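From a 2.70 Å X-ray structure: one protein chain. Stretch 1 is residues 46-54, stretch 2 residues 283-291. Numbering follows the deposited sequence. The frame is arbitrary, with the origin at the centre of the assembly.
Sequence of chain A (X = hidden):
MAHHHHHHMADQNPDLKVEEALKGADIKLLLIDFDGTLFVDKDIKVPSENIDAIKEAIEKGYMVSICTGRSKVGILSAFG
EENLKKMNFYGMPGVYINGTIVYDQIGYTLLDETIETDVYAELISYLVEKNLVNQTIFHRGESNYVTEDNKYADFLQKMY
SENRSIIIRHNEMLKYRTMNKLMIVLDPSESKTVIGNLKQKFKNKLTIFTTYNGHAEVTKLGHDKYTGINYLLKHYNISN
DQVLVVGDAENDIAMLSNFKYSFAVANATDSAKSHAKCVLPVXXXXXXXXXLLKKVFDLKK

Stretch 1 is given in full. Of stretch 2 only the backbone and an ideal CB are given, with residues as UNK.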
# COMPACT_ATOMS: atom_id res chain seq x y z
N VAL A 46 15.05 -9.67 23.65
CA VAL A 46 14.01 -8.69 23.96
C VAL A 46 14.14 -8.28 25.43
O VAL A 46 13.92 -9.11 26.32
CB VAL A 46 12.60 -9.26 23.73
CG1 VAL A 46 11.55 -8.16 23.91
CG2 VAL A 46 12.50 -9.87 22.35
N PRO A 47 14.52 -7.01 25.68
CA PRO A 47 14.62 -6.40 27.01
C PRO A 47 13.44 -6.72 27.89
O PRO A 47 12.31 -6.71 27.43
CB PRO A 47 14.61 -4.91 26.70
CG PRO A 47 15.24 -4.80 25.36
CD PRO A 47 14.89 -6.05 24.62
N SER A 48 13.71 -6.97 29.17
CA SER A 48 12.65 -7.25 30.15
C SER A 48 11.58 -6.15 30.28
O SER A 48 10.42 -6.45 30.58
CB SER A 48 13.29 -7.50 31.51
OG SER A 48 14.12 -6.41 31.86
N GLU A 49 11.96 -4.89 30.06
CA GLU A 49 11.00 -3.77 30.12
C GLU A 49 9.95 -3.92 29.04
O GLU A 49 8.78 -3.61 29.26
CB GLU A 49 11.66 -2.39 29.94
CG GLU A 49 12.99 -2.20 30.63
CD GLU A 49 14.16 -2.50 29.71
OE1 GLU A 49 14.37 -1.72 28.76
OE2 GLU A 49 14.86 -3.51 29.95
N ASN A 50 10.37 -4.37 27.87
CA ASN A 50 9.44 -4.58 26.78
C ASN A 50 8.46 -5.71 27.09
O ASN A 50 7.26 -5.60 26.81
CB ASN A 50 10.19 -4.85 25.47
CG ASN A 50 10.86 -3.61 24.91
OD1 ASN A 50 10.73 -2.50 25.44
ND2 ASN A 50 11.57 -3.79 23.81
N ILE A 51 8.97 -6.79 27.70
CA ILE A 51 8.13 -7.92 28.11
C ILE A 51 7.05 -7.48 29.10
O ILE A 51 5.89 -7.86 28.95
CB ILE A 51 8.98 -9.09 28.67
CG1 ILE A 51 9.50 -9.97 27.55
CG2 ILE A 51 8.16 -9.98 29.58
CD1 ILE A 51 10.54 -9.33 26.68
N ASP A 52 7.41 -6.66 30.08
CA ASP A 52 6.42 -6.13 31.03
C ASP A 52 5.43 -5.21 30.33
O ASP A 52 4.25 -5.20 30.67
CB ASP A 52 7.10 -5.34 32.16
CG ASP A 52 7.93 -6.22 33.06
OD1 ASP A 52 7.39 -7.21 33.61
OD2 ASP A 52 9.14 -5.92 33.24
N ALA A 53 5.93 -4.44 29.37
CA ALA A 53 5.09 -3.50 28.63
C ALA A 53 3.99 -4.25 27.91
O ALA A 53 2.81 -3.90 28.02
CB ALA A 53 5.92 -2.71 27.63
N ILE A 54 4.38 -5.30 27.20
CA ILE A 54 3.43 -6.14 26.52
C ILE A 54 2.52 -6.83 27.55
O ILE A 54 1.30 -6.86 27.38
CB ILE A 54 4.14 -7.16 25.62
CG1 ILE A 54 4.82 -6.43 24.46
CG2 ILE A 54 3.13 -8.19 25.08
CD1 ILE A 54 5.82 -7.26 23.70
N UNK A 283 16.11 4.63 21.86
CA UNK A 283 16.40 3.58 20.87
C UNK A 283 15.92 2.21 21.37
O UNK A 283 15.52 2.06 22.53
CB UNK A 283 17.90 3.53 20.57
N UNK A 284 15.96 1.23 20.47
CA UNK A 284 15.43 -0.09 20.80
C UNK A 284 16.12 -0.75 21.99
O UNK A 284 15.44 -1.36 22.82
CB UNK A 284 15.55 -1.01 19.58
N UNK A 285 17.44 -0.61 22.11
CA UNK A 285 18.15 -1.16 23.28
C UNK A 285 17.89 -0.36 24.56
O UNK A 285 17.92 -0.91 25.66
CB UNK A 285 19.65 -1.20 23.00
N UNK A 286 17.62 0.93 24.42
CA UNK A 286 17.22 1.76 25.55
C UNK A 286 15.75 1.51 25.95
O UNK A 286 15.23 2.20 26.83
CB UNK A 286 17.43 3.24 25.21
N UNK A 287 15.07 0.58 25.28
CA UNK A 287 13.71 0.17 25.66
C UNK A 287 12.60 1.04 25.08
O UNK A 287 11.73 1.50 25.81
CB UNK A 287 13.59 0.17 27.19
N UNK A 288 12.61 1.23 23.76
CA UNK A 288 11.69 2.17 23.10
C UNK A 288 10.24 1.73 23.07
O UNK A 288 9.34 2.57 23.13
CB UNK A 288 12.15 2.41 21.66
N UNK A 289 9.99 0.44 22.96
CA UNK A 289 8.62 -0.08 23.01
C UNK A 289 8.04 0.16 24.41
O UNK A 289 6.98 0.75 24.55
CB UNK A 289 8.59 -1.57 22.66
N UNK A 290 8.76 -0.28 25.43
CA UNK A 290 8.40 0.03 26.83
C UNK A 290 8.10 1.52 27.01
O UNK A 290 7.06 1.89 27.56
CB UNK A 290 9.53 -0.39 27.78
N UNK A 291 9.01 2.37 26.52
CA UNK A 291 8.86 3.83 26.58
C UNK A 291 7.57 4.34 25.94
O UNK A 291 6.87 5.16 26.52
CB UNK A 291 10.06 4.50 25.90

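Position 283 lies at the start of the second stretch, with nothing of the first within 5.5 Å of its CB, so stretch 1 leaves the choice of side chain open. It is Ser283, which turns its OG and backbone N to the side chain of residue 286.

At position 284 the CA-to-CB bond points sideways, and the phi/psi of -60/-39° opens a type I turn that ends at 287. Many side chains would fit, because it is the backbone that meets stretch 1 here: the carbonyl O of residue 284 lies 4.3 Å from CG of Pro47. The residue is His284, with chi1 in the p rotamer; the nearest side-chain atom of His284 to the other stretch is CB, 6.3 Å from ND2 of Asn50, and the ring lies farther off. The same carbonyl closes the turn, O of His284 accepting a hydrogen bond from N of residue 287 at 3.2 Å.

Positions 285 and 286 form the middle of the turn, and both CB atoms point away from stretch 1. Polar or charged residues would be natural at such sites, although stretch 1 excludes little. They are Arg285, which touches a crystal neighbour, and Glu286, which turns back toward the start of the stretch. OE1 of Glu286 accepts hydrogen bonds from OG of Ser283 at 2.7 Å and from N of Ser283 at 3.3 Å.

Position 287 is far more restrictive. Its phi of 85° and psi of 53° by themselves favour glycine, and the ideal CB of residue 287, pointing toward stretch 1, would sit 2.6 Å from OE1 of Glu49, a clash. With the carboxylate of Glu49 placed as it is, any side chain would be obstructed at its first carbon. The residue is Gly287; its CA approaches OE1 of Glu49 to 3.7 Å and OD1 of Asn50 to 4.0 Å. It occupies the N-cap position of the following helix, and O of Gly287 accepts the hydrogen bond from N of residue 291 at 2.9 Å.

Position 288 begins the helix with its CB directed away, so stretch 1 offers no guidance beyond helical compatibility. Ala288 suits it, adding almost nothing to the contact.

Position 289 points toward stretch 1, the ideal CB of residue 289 being 3.6 Å from OD1 of Asn50. A modest aliphatic residue could pack here, and a small polar one is also conceivable beside the amide. Val289, with chi1 t, covers the Asn50 side chain through van der Waals contact.

Position 290 is where the backbones come closest, CA of residue 290 lying 4.7 Å from CA of Asn50. The ideal CB of residue 290 lies 3.4 Å from OD1 of Asn50, 3.6 Å from O of Glu49 and 4.3 Å from CB of Ala53, leaving little space on this side and favouring a small residue. Ala290 meets that demand: its CB packs against CB of Ala53 at 4.3 Å, while N of Ala290 donates a hydrogen bond to OD1 of Asn50 at 3.0 Å and 154°, the one hydrogen bond between the stretches.

Position 291 points sideways into space that stretch 1 does not fill, so even a large side chain is possible. Tyr291 extends its ring away from stretch 1 and touches a crystal neighbour.

Stretch 2 (283-291) SHREGAVAY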
# COMPACT_ATOMS: atom_id res chain seq x y z
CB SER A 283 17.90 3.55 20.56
OG SER A 283 18.64 3.30 21.73
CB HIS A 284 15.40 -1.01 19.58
CG HIS A 284 16.75 -1.37 19.04
ND1 HIS A 284 17.82 -0.49 19.05
CD2 HIS A 284 17.20 -2.50 18.45
CE1 HIS A 284 18.87 -1.08 18.50
NE2 HIS A 284 18.51 -2.29 18.12
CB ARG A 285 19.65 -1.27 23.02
CG ARG A 285 20.40 0.04 23.05
CD ARG A 285 21.83 -0.14 22.52
NE ARG A 285 21.89 -0.12 21.06
CZ ARG A 285 21.72 0.97 20.31
NH1 ARG A 285 21.46 2.16 20.87
NH2 ARG A 285 21.82 0.88 18.98
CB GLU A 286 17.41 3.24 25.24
CG GLU A 286 18.83 3.69 24.94
CD GLU A 286 18.89 5.17 24.51
OE1 GLU A 286 18.97 5.45 23.29
OE2 GLU A 286 18.84 6.06 25.38
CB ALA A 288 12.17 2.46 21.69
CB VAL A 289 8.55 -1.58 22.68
CG1 VAL A 289 7.11 -2.09 22.79
CG2 VAL A 289 9.13 -1.85 21.29
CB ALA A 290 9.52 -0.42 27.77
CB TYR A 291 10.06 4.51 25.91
CG TYR A 291 9.95 6.02 25.80
CD1 TYR A 291 10.29 6.84 26.88
CD2 TYR A 291 9.52 6.62 24.62
CE1 TYR A 291 10.20 8.22 26.78
CE2 TYR A 291 9.43 8.00 24.52
CZ TYR A 291 9.76 8.80 25.61
OH TYR A 291 9.67 10.17 25.53
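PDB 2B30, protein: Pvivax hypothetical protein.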